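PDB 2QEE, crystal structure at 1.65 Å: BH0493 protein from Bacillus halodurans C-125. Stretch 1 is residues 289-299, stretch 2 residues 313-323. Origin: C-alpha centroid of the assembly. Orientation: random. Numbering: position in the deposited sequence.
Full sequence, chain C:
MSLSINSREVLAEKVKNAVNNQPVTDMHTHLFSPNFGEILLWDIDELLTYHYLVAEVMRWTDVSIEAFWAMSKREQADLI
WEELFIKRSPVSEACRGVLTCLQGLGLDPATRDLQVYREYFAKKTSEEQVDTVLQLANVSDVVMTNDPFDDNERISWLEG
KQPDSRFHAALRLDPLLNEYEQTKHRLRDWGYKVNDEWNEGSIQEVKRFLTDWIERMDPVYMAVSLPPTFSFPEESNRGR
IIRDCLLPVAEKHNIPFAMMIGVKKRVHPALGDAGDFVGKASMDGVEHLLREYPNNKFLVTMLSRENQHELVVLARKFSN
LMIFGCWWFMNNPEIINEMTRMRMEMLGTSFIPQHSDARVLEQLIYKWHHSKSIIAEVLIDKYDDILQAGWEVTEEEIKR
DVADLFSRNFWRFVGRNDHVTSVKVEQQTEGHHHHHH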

ATOM      1  N   LEU C 289      22.847  10.783   0.117  1.00 15.75           N
ATOM      2  CA  LEU C 289      23.281  11.403  -1.128  1.00 16.52           C
ATOM      3  C   LEU C 289      22.670  12.794  -1.240  1.00 17.45           C
ATOM      4  O   LEU C 289      23.382  13.753  -1.501  1.00 16.47           O
ATOM      5  N   LEU C 290      21.365  12.910  -1.012  1.00 18.65           N
ATOM      6  CA  LEU C 290      20.720  14.212  -1.166  1.00 18.09           C
ATOM      7  C   LEU C 290      21.205  15.279  -0.177  1.00 18.20           C
ATOM      8  O   LEU C 290      21.383  16.464  -0.534  1.00 18.86           O
ATOM      9  N   ARG C 291      21.372  14.865   1.075  1.00 16.79           N
ATOM     10  CA  ARG C 291      21.805  15.773   2.115  1.00 18.78           C
ATOM     11  C   ARG C 291      23.259  16.197   1.930  1.00 20.05           C
ATOM     12  O   ARG C 291      23.582  17.389   2.018  1.00 19.01           O
ATOM     13  N   GLU C 292      24.108  15.203   1.706  1.00 19.42           N
ATOM     14  CA  GLU C 292      25.561  15.394   1.668  1.00 20.72           C
ATOM     15  C   GLU C 292      26.120  15.935   0.355  1.00 21.40           C
ATOM     16  O   GLU C 292      27.282  16.404   0.347  1.00 20.75           O
ATOM     17  N   TYR C 293      25.326  15.886  -0.733  1.00 18.60           N
ATOM     18  CA  TYR C 293      25.736  16.385  -2.034  1.00 17.86           C
ATOM     19  C   TYR C 293      24.711  17.422  -2.562  1.00 19.35           C
ATOM     20  O   TYR C 293      24.024  17.170  -3.563  1.00 20.18           O
ATOM     21  N   PRO C 294      24.566  18.561  -1.849  1.00 20.75           N
ATOM     22  CA  PRO C 294      23.522  19.568  -2.170  1.00 19.45           C
ATOM     23  C   PRO C 294      23.741  20.215  -3.512  1.00 21.20           C
ATOM     24  O   PRO C 294      22.808  20.842  -4.077  1.00 22.38           O
ATOM     25  N   ASN C 295      24.983  20.146  -4.007  1.00 19.56           N
ATOM     26  CA  ASN C 295      25.305  20.703  -5.311  1.00 21.60           C
ATOM     27  C   ASN C 295      25.176  19.719  -6.448  1.00 21.09           C
ATOM     28  O   ASN C 295      25.546  20.022  -7.584  1.00 21.92           O
ATOM     29  N   ASN C 296      24.676  18.505  -6.140  1.00 18.17           N
ATOM     30  CA  ASN C 296      24.396  17.532  -7.157  1.00 16.39           C
ATOM     31  C   ASN C 296      22.892  17.386  -7.242  1.00 17.36           C
ATOM     32  O   ASN C 296      22.191  17.574  -6.221  1.00 18.92           O
ATOM     33  N   LYS C 297      22.435  17.065  -8.447  1.00 15.49           N
ATOM     34  CA  LYS C 297      20.976  16.784  -8.709  1.00 17.09           C
ATOM     35  C   LYS C 297      20.747  15.286  -8.940  1.00 17.37           C
ATOM     36  O   LYS C 297      21.534  14.638  -9.631  1.00 14.60           O
ATOM     37  N   PHE C 298      19.627  14.746  -8.398  1.00 17.13           N
ATOM     38  CA  PHE C 298      19.387  13.335  -8.480  1.00 15.68           C
ATOM     39  C   PHE C 298      17.964  13.098  -8.995  1.00 15.23           C
ATOM     40  O   PHE C 298      16.998  13.723  -8.480  1.00 17.24           O
ATOM     41  N   LEU C 299      17.855  12.252 -10.006  1.00 11.98           N
ATOM     42  CA  LEU C 299      16.541  11.812 -10.498  1.00 14.89           C
ATOM     43  C   LEU C 299      16.355  10.427  -9.920  1.00 15.62           C
ATOM     44  O   LEU C 299      17.259   9.598 -10.047  1.00 17.14           O
ATOM     45  N   VAL C 313       7.789  11.484   0.371  1.00 12.63           N
ATOM     46  CA  VAL C 313       8.117  12.329   1.531  1.00 14.00           C
ATOM     47  C   VAL C 313       9.571  12.802   1.428  1.00 15.02           C
ATOM     48  O   VAL C 313       9.899  13.947   1.794  1.00 13.71           O
ATOM     49  N   LEU C 314      10.445  11.963   0.901  1.00 13.10           N
ATOM     50  CA  LEU C 314      11.854  12.374   0.784  1.00 14.96           C
ATOM     51  C   LEU C 314      11.980  13.570  -0.195  1.00 14.75           C
ATOM     52  O   LEU C 314      12.795  14.482   0.034  1.00 16.19           O
ATOM     53  N   ALA C 315      11.210  13.537  -1.281  1.00 13.52           N
ATOM     54  CA  ALA C 315      11.139  14.695  -2.243  1.00 13.36           C
ATOM     55  C   ALA C 315      10.674  15.979  -1.500  1.00 15.51           C
ATOM     56  O   ALA C 315      11.123  17.117  -1.800  1.00 16.28           O
ATOM     57  N   ARG C 316       9.741  15.830  -0.569  1.00 14.75           N
ATOM     58  CA  ARG C 316       9.376  17.013   0.247  1.00 15.13           C
ATOM     59  C   ARG C 316      10.571  17.580   1.006  1.00 18.54           C
ATOM     60  O   ARG C 316      10.572  18.757   1.322  1.00 17.19           O
ATOM     61  N   LYS C 317      11.548  16.739   1.331  1.00 17.96           N
ATOM     62  CA  LYS C 317      12.700  17.219   2.158  1.00 15.86           C
ATOM     63  C   LYS C 317      13.796  17.868   1.333  1.00 18.65           C
ATOM     64  O   LYS C 317      14.516  18.725   1.834  1.00 20.12           O
ATOM     65  N   PHE C 318      13.943  17.409   0.103  1.00 15.10           N
ATOM     66  CA  PHE C 318      15.127  17.799  -0.726  1.00 16.45           C
ATOM     67  C   PHE C 318      14.798  18.292  -2.092  1.00 17.67           C
ATOM     68  O   PHE C 318      14.336  17.523  -2.923  1.00 16.57           O
ATOM     69  N   SER C 319      15.150  19.554  -2.389  1.00 16.08           N
ATOM     70  CA  SER C 319      14.866  20.110  -3.689  1.00 17.75           C
ATOM     71  C   SER C 319      15.794  19.615  -4.788  1.00 16.19           C
ATOM     72  O   SER C 319      15.502  19.807  -5.942  1.00 17.39           O
ATOM     73  N   ASN C 320      16.946  19.010  -4.407  1.00 14.32           N
ATOM     74  CA  ASN C 320      17.847  18.390  -5.352  1.00 14.40           C
ATOM     75  C   ASN C 320      17.459  16.943  -5.738  1.00 17.07           C
ATOM     76  O   ASN C 320      18.182  16.229  -6.487  1.00 17.81           O
ATOM     77  N   LEU C 321      16.253  16.540  -5.311  1.00 17.23           N
ATOM     78  CA  LEU C 321      15.645  15.287  -5.750  1.00 15.04           C
ATOM     79  C   LEU C 321      14.480  15.608  -6.680  1.00 14.61           C
ATOM     80  O   LEU C 321      13.590  16.417  -6.310  1.00 13.33           O
ATOM     81  N   MET C 322      14.463  14.949  -7.830  1.00 13.55           N
ATOM     82  CA  MET C 322      13.302  15.016  -8.727  1.00 16.13           C
ATOM     83  C   MET C 322      12.902  13.560  -8.858  1.00 15.47           C
ATOM     84  O   MET C 322      13.677  12.735  -9.301  1.00 14.39           O
ATOM     85  N   ILE C 323      11.686  13.228  -8.439  1.00 12.86           N
ATOM     86  CA  ILE C 323      11.207  11.837  -8.657  1.00 14.38           C
ATOM     87  C   ILE C 323      10.465  11.726  -9.968  1.00 12.07           C
ATOM     88  O   ILE C 323       9.793  12.701 -10.424  1.00 14.20           O
TER

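Two helix-turn-strand segments of one chain pack side by side, joined by a short parallel β-ladder, a leucine-phenylalanine contact between the first helix and the residue following the second, and one buried asparagine that binds backbone carbonyls; together they bury 545 Å², both sides summed. In the ladder, Phe298 pairs with Leu321 and Leu299 with Met322. Phe298 N donates to Asn320 O (2.8 Å), and Met322 N donates to Phe298 O (2.9 Å), so Phe298 uses both its backbone N and O on the second stretch, bonding to Asn320 just before the strand and to Met322 within it. Side chains alternate across the sheet. Phe298 (chi1 m) and Leu321 (chi1 t, chi2 p) share one face, where Phe298 CB lies 4.5 Å from Leu321 CD1; Leu299 (m, t) and Met322 (t, p, p) share the other, with Leu299 CD2 3.7 Å from Met322 CG. Leu290 (m, t) points from its helix toward the second stretch and packs on the Phe298-Leu321 face of the sheet. Its CB sits over one face of the Phe318 ring, 3.9 Å from Leu290 CB to the ring centroid, a CH-pi contact. Leu290 CD1 lies 3.9 Å from Leu314 CD2, and both methyls touch Leu321, Leu290 CD2 the closer at 3.6 Å from Leu321 CB. Phe318 (chi1 m) also points inward, and its CE1 approaches Arg291 CA obliquely at 3.7 Å. Asn320 (chi1 p) is the polar centre. Its ND2 donates to Leu290 O and to Asn296 O, each 3.1 Å from Asn320 ND2, thereby tying the last helical turn to the residues leading into the strand. Tyr293 O also lies 3.2 Å from Asn320 ND2, and the same carbonyl accepts Asn296 N (3.0 Å) in the type I turn from Tyr293 to Asn296. Glu292 points away; its OE2 forms a salt bridge with Arg291 NE (3.0 Å) within the first stretch.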

ATOM      1  CB  LEU C 289      22.906  10.519  -2.313  1.00 16.93           C
ATOM      2  CG  LEU C 289      23.858   9.321  -2.566  1.00 17.06           C
ATOM      3  CD1 LEU C 289      23.266   8.320  -3.570  1.00 17.12           C
ATOM      4  CD2 LEU C 289      25.234   9.850  -3.088  1.00 16.74           C
ATOM      5  CB  LEU C 290      19.219  14.044  -1.001  1.00 17.42           C
ATOM      6  CG  LEU C 290      18.591  13.247  -2.147  1.00 12.65           C
ATOM      7  CD1 LEU C 290      17.169  12.852  -1.667  1.00 13.78           C
ATOM      8  CD2 LEU C 290      18.470  14.119  -3.484  1.00 16.21           C
ATOM      9  CB  ARG C 291      21.635  15.126   3.480  1.00 18.40           C
ATOM     10  CG  ARG C 291      22.200  15.963   4.659  1.00 18.37           C
ATOM     11  CD  ARG C 291      21.845  15.364   5.985  1.00 18.47           C
ATOM     12  NE  ARG C 291      22.279  13.969   6.067  1.00 22.77           N
ATOM     13  CZ  ARG C 291      21.413  12.950   6.098  1.00 24.97           C
ATOM     14  NH1 ARG C 291      20.105  13.218   6.124  1.00 25.56           N
ATOM     15  NH2 ARG C 291      21.850  11.680   6.118  1.00 23.48           N
ATOM     16  CB  GLU C 292      26.308  14.096   2.060  1.00 19.04           C
ATOM     17  CG  GLU C 292      25.859  13.503   3.373  1.00 19.19           C
ATOM     18  CD  GLU C 292      26.007  14.431   4.582  1.00 25.28           C
ATOM     19  OE1 GLU C 292      26.856  15.344   4.556  1.00 28.47           O
ATOM     20  OE2 GLU C 292      25.255  14.264   5.572  1.00 29.68           O
ATOM     21  CB  TYR C 293      25.936  15.218  -3.000  1.00 19.71           C
ATOM     22  CG  TYR C 293      27.085  14.357  -2.556  1.00 21.25           C
ATOM     23  CD1 TYR C 293      28.399  14.649  -2.969  1.00 26.01           C
ATOM     24  CD2 TYR C 293      26.874  13.285  -1.667  1.00 18.31           C
ATOM     25  CE1 TYR C 293      29.481  13.852  -2.508  1.00 24.30           C
ATOM     26  CE2 TYR C 293      27.947  12.487  -1.201  1.00 25.70           C
ATOM     27  CZ  TYR C 293      29.246  12.814  -1.627  1.00 24.36           C
ATOM     28  OH  TYR C 293      30.289  12.023  -1.178  1.00 28.54           O
ATOM     29  CB  PRO C 294      23.719  20.638  -1.088  1.00 18.68           C
ATOM     30  CG  PRO C 294      25.143  20.452  -0.611  1.00 19.12           C
ATOM     31  CD  PRO C 294      25.390  18.977  -0.709  1.00 21.07           C
ATOM     32  CB  ASN C 295      26.709  21.299  -5.341  1.00 22.89           C
ATOM     33  CG  ASN C 295      26.937  22.324  -4.255  1.00 32.85           C
ATOM     34  OD1 ASN C 295      27.967  22.310  -3.576  1.00 36.21           O
ATOM     35  ND2 ASN C 295      25.991  23.192  -4.066  1.00 25.71           N
ATOM     36  CB  ASN C 296      24.984  16.147  -6.795  1.00 17.07           C
ATOM     37  CG  ASN C 296      26.476  16.068  -7.060  1.00 17.52           C
ATOM     38  OD1 ASN C 296      27.278  16.377  -6.161  1.00 20.22           O
ATOM     39  ND2 ASN C 296      26.845  15.606  -8.256  1.00 21.41           N
ATOM     40  CB  LYS C 297      20.534  17.570  -9.946  1.00 19.24           C
ATOM     41  CG  LYS C 297      20.488  19.088  -9.593  1.00 25.04           C
ATOM     42  CD  LYS C 297      19.867  19.911 -10.660  1.00 34.37           C
ATOM     43  CE  LYS C 297      20.809  20.094 -11.809  1.00 34.96           C
ATOM     44  NZ  LYS C 297      20.336  21.251 -12.667  1.00 41.07           N
ATOM     45  CB  PHE C 298      19.489  12.724  -7.080  1.00 17.13           C
ATOM     46  CG  PHE C 298      20.840  12.910  -6.444  1.00 17.35           C
ATOM     47  CD1 PHE C 298      21.807  11.888  -6.592  1.00 19.23           C
ATOM     48  CD2 PHE C 298      21.173  14.078  -5.750  1.00 15.06           C
ATOM     49  CE1 PHE C 298      23.067  12.052  -6.027  1.00 20.68           C
ATOM     50  CE2 PHE C 298      22.475  14.223  -5.174  1.00 19.62           C
ATOM     51  CZ  PHE C 298      23.385  13.189  -5.335  1.00 16.37           C
ATOM     52  CB  LEU C 299      16.565  11.753 -12.023  1.00 16.43           C
ATOM     53  CG  LEU C 299      16.463  13.109 -12.738  1.00 12.14           C
ATOM     54  CD1 LEU C 299      17.108  12.930 -14.171  1.00 15.77           C
ATOM     55  CD2 LEU C 299      14.984  13.528 -12.888  1.00 18.05           C
ATOM     56  CB  VAL C 313       7.914  11.585   2.886  1.00 14.39           C
ATOM     57  CG1 VAL C 313       8.219  12.542   4.075  1.00 13.86           C
ATOM     58  CG2 VAL C 313       6.457  11.063   3.005  1.00 11.59           C
ATOM     59  CB  LEU C 314      12.678  11.186   0.303  1.00 13.81           C
ATOM     60  CG  LEU C 314      14.206  11.404   0.471  1.00 18.11           C
ATOM     61  CD1 LEU C 314      14.637  11.756   1.906  1.00 19.12           C
ATOM     62  CD2 LEU C 314      14.914  10.133  -0.006  1.00 14.06           C
ATOM     63  CB  ALA C 315      10.202  14.406  -3.390  1.00 14.47           C
ATOM     64  CB  ARG C 316       8.315  16.701   1.288  1.00 15.32           C
ATOM     65  CG  ARG C 316       6.935  16.359   0.683  1.00 15.64           C
ATOM     66  CD  ARG C 316       5.891  16.165   1.814  1.00 14.16           C
ATOM     67  NE  ARG C 316       5.763  17.309   2.750  1.00 12.98           N
ATOM     68  CZ  ARG C 316       4.989  18.368   2.505  1.00 17.21           C
ATOM     69  NH1 ARG C 316       4.284  18.460   1.372  1.00 13.22           N
ATOM     70  NH2 ARG C 316       4.959  19.367   3.380  1.00 17.13           N
ATOM     71  CB  LYS C 317      13.368  16.085   2.918  1.00 15.75           C
ATOM     72  CG  LYS C 317      12.430  15.212   3.758  1.00 19.95           C
ATOM     73  CD  LYS C 317      11.783  16.058   4.833  1.00 17.95           C
ATOM     74  CE  LYS C 317      10.275  16.299   4.580  1.00 21.58           C
ATOM     75  NZ  LYS C 317       9.660  17.057   5.775  1.00 19.60           N
ATOM     76  CB  PHE C 318      16.154  16.645  -0.837  1.00 15.69           C
ATOM     77  CG  PHE C 318      16.708  16.242   0.481  1.00 16.12           C
ATOM     78  CD1 PHE C 318      17.722  16.995   1.085  1.00 15.36           C
ATOM     79  CD2 PHE C 318      16.217  15.144   1.136  1.00 14.99           C
ATOM     80  CE1 PHE C 318      18.207  16.647   2.317  1.00 18.62           C
ATOM     81  CE2 PHE C 318      16.696  14.764   2.353  1.00 15.48           C
ATOM     82  CZ  PHE C 318      17.718  15.525   2.970  1.00 19.84           C
ATOM     83  CB  SER C 319      14.899  21.639  -3.657  1.00 19.73           C
ATOM     84  OG  SER C 319      16.165  22.138  -3.171  1.00 22.04           O
ATOM     85  CB  ASN C 320      19.322  18.494  -4.877  1.00 15.06           C
ATOM     86  CG  ASN C 320      19.591  17.794  -3.581  1.00 16.87           C
ATOM     87  OD1 ASN C 320      18.721  17.673  -2.699  1.00 17.30           O
ATOM     88  ND2 ASN C 320      20.863  17.361  -3.409  1.00 14.44           N
ATOM     89  CB  LEU C 321      15.072  14.515  -4.533  1.00 13.33           C
ATOM     90  CG  LEU C 321      14.362  13.215  -4.863  1.00 16.15           C
ATOM     91  CD1 LEU C 321      15.252  12.227  -5.659  1.00 15.86           C
ATOM     92  CD2 LEU C 321      13.853  12.604  -3.549  1.00 16.65           C
ATOM     93  CB  MET C 322      13.633  15.594 -10.111  1.00 14.03           C
ATOM     94  CG  MET C 322      12.492  15.554 -11.130  1.00 14.06           C
ATOM     95  SD  MET C 322      11.032  16.415 -10.445  1.00 17.55           S
ATOM     96  CE  MET C 322      11.596  18.096 -10.527  1.00 19.55           C
ATOM     97  CB  ILE C 323      10.331  11.336  -7.451  1.00 15.90           C
ATOM     98  CG1 ILE C 323       9.013  12.062  -7.402  1.00 20.68           C
ATOM     99  CG2 ILE C 323      11.154  11.463  -6.141  1.00 19.78           C
ATOM    100  CD1 ILE C 323       8.227  11.655  -6.090  1.00 16.53           C
TER